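Local structure of guanine deaminase (Escherichia coli, 6OHB) at residues 344-347 with 348-352; 367-371 with 372-376; 50-53 with 54-57. The protein catalyses the zinc-dependent hydrolytic deamination of guanine to xanthine and ammonia, in the guanine degradation pathway of purine metabolism. One frame throughout, in Å; residues are numbered along the deposited sequence.

All three contacts are local: each is formed within one continuous run of chain, and none touches another. Contacts 1 and 2 are helix ends within the amidohydrolase family region, both closed by a glycine with positive phi, their centres about 25 Å and their nearest atoms about 14 Å apart. Contact 3 is a surface turn after strand 46-50 in the smaller beta domain, its nearest atoms about 12 Å from contact 2 and about 25 Å from contact 1. Contact 2 lies closest to the metal: the side chain of Leu371 is about 13 Å from the zinc ion and about 8 Å from that of the zinc ligand His82. Contacts 1 and 3 lie away from this site.

Contact 1 of 3, residues 344-347 with 348-352; sequences YKVL and QLQGY
Tyr344 and Gln348, one helical turn apart, run side by side and point the same way, the ring and the amide plane only 18° from parallel. The touching atom is Gln348 CG, 3.5 Å from Tyr344 CE1 and set obliquely to the ring. A bend at chi2 of Gln348 (-62°) turns its amide to run alongside the ring. Apolar contact is also made by Leu347, which lies along Tyr352: Leu347 CB approaches the ring edge at Tyr352 CD1, 3.8 Å away, and Leu347 CD2 also reaches CD1. Phe297 and Leu312 also pack on Leu347. The extended Gln350 lies beside Val346, its NE2 3.4 Å from Val346 CG1; that amide nitrogen is hydrogen-bonded to Phe310 O.

The backbone bonds record how helix 336-349 ends. Gln348 N donates to Tyr344 O at 2.9 Å, and Leu349 N to Lys345 O at 3.0 Å, both in the i to i-4 pattern. A Schellman motif then closes the helix, with Gly351 at C-prime: Tyr352 N reaches back to Leu347 O (2.7 Å), and Gly351 N to Gln348 O (3.2 Å). Gly351 has phi 78°, a positive value that suits a residue without a side chain.

The polar ends have partners beyond the two segments. Lys345 NZ forms salt bridges with Glu342 of its own chain and Glu342 of the second subunit, whose Leu349 also packs on Leu349, so this helix end is part of the dimer interface. Tyr352 OH is hydrogen-bonded to Glu358 OE2.

Contact 2 of 3, residues 367-371 with 372-376; sequences GAKSL and GLDDL
Lys369 and Asp374 lie side by side and point the same way, the Asp374 carboxylate lying against Lys369 CA and CD. Asp374 CG stands between its own backbone N and carbonyl carbon (chi1 55°), which folds the carboxylate back over the lysine: OD1 comes 3.6 Å from Lys369 CA and 3.7 Å from Lys369 CD. The lysine bends at chi2 (83°) and again at chi4, and its NZ remains 5.7 Å from Asp374 OD2. Ala368 CB packs against the Asp374 backbone, 3.9 Å from its CA.

In the backbone, a Schellman motif ends helix 365-370. Leu373 N donates to Ala368 O at 2.7 Å and 173°, from above the carbonyl plane, and Gly372 N donates to Lys369 O; Gly372 supplies the positive phi. Ser370 OG turns back to Gly367 O, meeting a lone pair in the carbonyl plane, and Leu371 N shares that oxygen. Leu371 packs on Val79, Thr81 and Leu139, in strands 73-84 and 135-141 of the TIM-type barrel.

Since the charged atoms of Lys369 and Asp374 do not touch, any attraction between them is probably a longer-range electrostatic one, and the direct contact is carried by methylenes and the carboxylate.

Contact 3 of 3, residues 50-53 with 54-57; sequences FGEW and ENGK
A short helical turn with few regular bonds, 53-56, follows the corner that the chain takes at Gly51 after strand 46-50, and Trp53 and Lys57 meet across it. Lys57 CB sits over the centre of the six-membered ring of Trp53, 4.0 Å from its centroid and 10° off the ring normal, a CH-pi contact made on the face. Further along the lysine, CD lies 4.1 Å from Trp53 NE1, and the two side chains cross as the lysine passes over the indole. The indole is placed for this by its chi1 of 171°, with CG anti to the backbone N; the lysine chain, bent at chi3, then turns NZ toward Glu54. The resulting salt bridge, Lys57 NZ to Glu54 OE1 at 2.9 Å, is made on the syn side but tilted out of the carboxylate plane. The Trp53 ring also takes part in a cation-pi interaction with Arg12.

The turn is gathered on Trp53 O, which accepts from both Gly56 N and Lys57 N. Lys57 N lies 2.9 Å from Trp53 O, nearly in line with the C=O bond, whereas Gly56 N approaches from above the carbonyl plane. Asn55 N adds a weak bond to Glu52 O. Gly51 adopts backbone angles that leave no room for a side chain, which fits a glycine at this corner, where the chain leaves strand 46-50.

On the other flank, Asn55 ND2 lies 3.6 Å from Glu52 CB, the amide and carboxylate planes being 79° apart. One water bridges Asn55 ND2 and Glu52 N, accepting from both. A second accepts from Glu54 N at 2.7 Å and donates weakly to Glu52 OE1, a tenuous link from the Glu52 carboxylate to the start of the helical turn.

Contact 1 of 3, residues 344-347 with 348-352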
# COMPACT_ATOMS: atom_id res chain seq x y z
N TYR A 344 7.89 0.28 6.45
CA TYR A 344 7.87 -0.95 7.24
C TYR A 344 8.16 -2.17 6.36
O TYR A 344 8.91 -3.06 6.76
CB TYR A 344 6.53 -1.09 7.95
CG TYR A 344 6.43 -2.31 8.83
CD1 TYR A 344 6.01 -3.54 8.32
CD2 TYR A 344 6.75 -2.23 10.18
CE1 TYR A 344 5.93 -4.66 9.13
CE2 TYR A 344 6.67 -3.35 11.00
CZ TYR A 344 6.26 -4.56 10.47
OH TYR A 344 6.18 -5.67 11.29
N LYS A 345 7.56 -2.23 5.16
CA LYS A 345 7.86 -3.38 4.29
C LYS A 345 9.32 -3.38 3.83
O LYS A 345 9.97 -4.43 3.82
CB LYS A 345 6.91 -3.41 3.09
CG LYS A 345 5.46 -3.69 3.45
CD LYS A 345 4.56 -3.55 2.24
CE LYS A 345 3.32 -2.75 2.55
NZ LYS A 345 2.84 -2.04 1.34
N VAL A 346 9.84 -2.21 3.44
CA VAL A 346 11.24 -2.12 3.01
C VAL A 346 12.17 -2.61 4.12
O VAL A 346 13.10 -3.41 3.89
CB VAL A 346 11.56 -0.67 2.60
CG1 VAL A 346 13.04 -0.38 2.71
CG2 VAL A 346 11.03 -0.38 1.20
N LEU A 347 11.90 -2.19 5.36
CA LEU A 347 12.78 -2.56 6.46
C LEU A 347 12.61 -4.02 6.84
O LEU A 347 13.59 -4.68 7.21
CB LEU A 347 12.53 -1.62 7.64
CG LEU A 347 12.97 -0.24 7.16
CD1 LEU A 347 12.41 0.88 8.03
CD2 LEU A 347 14.50 -0.17 7.06
N GLN A 348 11.39 -4.56 6.75
CA GLN A 348 11.21 -6.00 6.95
C GLN A 348 12.03 -6.79 5.93
O GLN A 348 12.57 -7.85 6.25
CB GLN A 348 9.73 -6.38 6.84
CG GLN A 348 8.94 -6.25 8.13
CD GLN A 348 9.45 -7.16 9.24
OE1 GLN A 348 9.92 -6.69 10.28
NE2 GLN A 348 9.38 -8.47 9.01
N LEU A 349 12.11 -6.28 4.70
CA LEU A 349 12.96 -6.94 3.71
C LEU A 349 14.43 -6.85 4.09
O LEU A 349 15.21 -7.75 3.73
CB LEU A 349 12.74 -6.33 2.33
CG LEU A 349 11.50 -6.78 1.57
CD1 LEU A 349 11.42 -6.02 0.27
CD2 LEU A 349 11.51 -8.28 1.31
N GLN A 350 14.84 -5.81 4.81
CA GLN A 350 16.23 -5.75 5.27
C GLN A 350 16.46 -6.38 6.64
O GLN A 350 17.57 -6.28 7.17
CB GLN A 350 16.72 -4.31 5.28
CG GLN A 350 16.64 -3.64 3.93
CD GLN A 350 17.10 -2.20 3.98
OE1 GLN A 350 18.29 -1.92 4.17
NE2 GLN A 350 16.17 -1.27 3.82
N GLY A 351 15.45 -7.03 7.23
CA GLY A 351 15.61 -7.58 8.56
C GLY A 351 15.52 -6.58 9.69
O GLY A 351 15.85 -6.92 10.83
N TYR A 352 15.09 -5.35 9.41
CA TYR A 352 14.98 -4.29 10.40
C TYR A 352 13.51 -4.11 10.78
O TYR A 352 12.66 -3.90 9.90
CB TYR A 352 15.56 -2.99 9.84
CG TYR A 352 15.55 -1.81 10.78
CD1 TYR A 352 14.49 -0.91 10.78
CD2 TYR A 352 16.61 -1.59 11.64
CE1 TYR A 352 14.49 0.18 11.63
CE2 TYR A 352 16.61 -0.50 12.50
CZ TYR A 352 15.55 0.38 12.49
OH TYR A 352 15.55 1.47 13.34

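Contact 2 of 3, residues 367-371 with 372-376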
# COMPACT_ATOMS: atom_id res chain seq x y z
N GLY A 367 10.80 14.07 11.70
CA GLY A 367 10.82 14.74 10.41
C GLY A 367 11.14 16.22 10.54
O GLY A 367 12.00 16.74 9.82
N ALA A 368 10.50 16.90 11.50
CA ALA A 368 10.81 18.30 11.76
C ALA A 368 12.29 18.47 12.09
O ALA A 368 12.93 19.43 11.65
CB ALA A 368 9.94 18.84 12.90
N LYS A 369 12.85 17.54 12.87
CA LYS A 369 14.27 17.58 13.21
C LYS A 369 15.15 17.46 11.98
O LYS A 369 16.15 18.17 11.85
CB LYS A 369 14.58 16.47 14.21
CG LYS A 369 16.06 16.26 14.46
CD LYS A 369 16.59 17.25 15.47
CE LYS A 369 17.93 16.78 16.01
NZ LYS A 369 17.93 15.30 16.25
N SER A 370 14.80 16.55 11.06
CA SER A 370 15.58 16.43 9.83
C SER A 370 15.54 17.71 9.01
O SER A 370 16.50 18.04 8.32
CB SER A 370 15.10 15.24 8.99
OG SER A 370 14.01 15.61 8.15
N LEU A 371 14.43 18.45 9.09
CA LEU A 371 14.32 19.74 8.42
C LEU A 371 14.84 20.90 9.27
O LEU A 371 14.78 22.05 8.82
CB LEU A 371 12.87 20.00 8.01
CG LEU A 371 12.31 18.97 7.02
CD1 LEU A 371 10.94 19.40 6.50
CD2 LEU A 371 13.28 18.73 5.87
N GLY A 372 15.31 20.63 10.49
CA GLY A 372 15.76 21.69 11.37
C GLY A 372 14.66 22.60 11.88
O GLY A 372 14.91 23.78 12.12
N LEU A 373 13.44 22.07 12.04
CA LEU A 373 12.31 22.86 12.50
C LEU A 373 11.71 22.32 13.79
O LEU A 373 10.61 22.74 14.18
CB LEU A 373 11.22 22.92 11.43
CG LEU A 373 11.53 23.56 10.08
CD1 LEU A 373 10.39 23.30 9.10
CD2 LEU A 373 11.78 25.05 10.24
N ASP A 374 12.39 21.39 14.47
CA ASP A 374 11.86 20.77 15.68
C ASP A 374 11.71 21.76 16.83
O ASP A 374 11.05 21.44 17.82
CB ASP A 374 12.75 19.60 16.11
CG ASP A 374 14.20 20.00 16.28
OD1 ASP A 374 14.81 20.44 15.28
OD2 ASP A 374 14.73 19.88 17.42
N ASP A 375 12.32 22.95 16.74
CA ASP A 375 12.06 23.98 17.75
C ASP A 375 10.76 24.72 17.50
O ASP A 375 10.28 25.42 18.40
CB ASP A 375 13.21 24.99 17.79
CG ASP A 375 14.51 24.38 18.30
OD1 ASP A 375 15.58 24.82 17.84
OD2 ASP A 375 14.45 23.48 19.15
N LEU A 376 10.16 24.57 16.32
CA LEU A 376 8.94 25.27 15.95
C LEU A 376 7.71 24.38 15.88
O LEU A 376 6.62 24.83 16.22
CB LEU A 376 9.11 25.98 14.60
CG LEU A 376 10.37 26.85 14.49
CD1 LEU A 376 10.38 27.62 13.18
CD2 LEU A 376 10.47 27.81 15.68

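Contact 3 of 3, residues 50-53 with 54-57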
# COMPACT_ATOMS: atom_id res chain seq x y z
N PHE A 50 -0.94 22.91 27.20
CA PHE A 50 -1.31 21.55 26.86
C PHE A 50 -1.22 20.67 28.10
O PHE A 50 -0.27 20.79 28.87
CB PHE A 50 -0.41 20.99 25.76
CG PHE A 50 -0.63 19.54 25.49
CD1 PHE A 50 -1.83 19.10 24.96
CD2 PHE A 50 0.34 18.60 25.79
CE1 PHE A 50 -2.06 17.77 24.72
CE2 PHE A 50 0.12 17.26 25.55
CZ PHE A 50 -1.08 16.84 25.02
N GLY A 51 -2.21 19.80 28.28
CA GLY A 51 -2.10 18.84 29.37
C GLY A 51 -3.41 18.13 29.64
O GLY A 51 -4.26 18.00 28.76
N GLU A 52 -3.54 17.64 30.87
CA GLU A 52 -4.74 16.93 31.28
C GLU A 52 -5.94 17.87 31.35
O GLU A 52 -5.82 19.02 31.80
CB GLU A 52 -4.53 16.26 32.65
CG GLU A 52 -3.48 15.16 32.66
CD GLU A 52 -4.07 13.80 32.32
OE1 GLU A 52 -5.30 13.71 32.13
OE2 GLU A 52 -3.29 12.82 32.28
N TRP A 53 -7.09 17.37 30.91
CA TRP A 53 -8.32 18.16 30.88
C TRP A 53 -8.64 18.76 32.25
O TRP A 53 -8.94 19.95 32.36
CB TRP A 53 -9.47 17.28 30.39
CG TRP A 53 -10.84 17.90 30.51
CD1 TRP A 53 -11.83 17.52 31.37
CD2 TRP A 53 -11.36 19.00 29.75
NE1 TRP A 53 -12.93 18.31 31.19
CE2 TRP A 53 -12.67 19.23 30.21
CE3 TRP A 53 -10.85 19.81 28.74
CZ2 TRP A 53 -13.48 20.24 29.69
CZ3 TRP A 53 -11.65 20.82 28.21
CH2 TRP A 53 -12.96 21.02 28.69
N GLU A 54 -8.58 17.95 33.30
CA GLU A 54 -8.93 18.47 34.62
C GLU A 54 -7.89 19.46 35.14
O GLU A 54 -8.23 20.30 35.98
CB GLU A 54 -9.12 17.33 35.62
CG GLU A 54 -10.23 16.33 35.25
CD GLU A 54 -11.64 16.88 35.39
OE1 GLU A 54 -11.81 18.06 35.78
OE2 GLU A 54 -12.61 16.14 35.12
N ASN A 55 -6.65 19.41 34.64
CA ASN A 55 -5.62 20.35 35.04
C ASN A 55 -5.69 21.69 34.30
O ASN A 55 -5.01 22.63 34.72
CB ASN A 55 -4.22 19.76 34.82
CG ASN A 55 -3.89 18.66 35.82
OD1 ASN A 55 -4.46 18.61 36.90
ND2 ASN A 55 -2.95 17.80 35.45
N GLY A 56 -6.46 21.80 33.23
CA GLY A 56 -6.43 23.02 32.46
C GLY A 56 -7.78 23.62 32.13
O GLY A 56 -7.85 24.76 31.65
N LYS A 57 -8.86 22.88 32.38
CA LYS A 57 -10.20 23.33 31.99
C LYS A 57 -10.55 24.70 32.58
O LYS A 57 -11.37 25.42 32.00
CB LYS A 57 -11.23 22.27 32.40
CG LYS A 57 -12.45 22.81 33.12
CD LYS A 57 -13.42 21.71 33.51
CE LYS A 57 -12.84 20.79 34.56
NZ LYS A 57 -13.90 19.93 35.18
O HOH W 1 -1.18 18.23 33.03
O HOH W 2 -8.05 15.34 33.20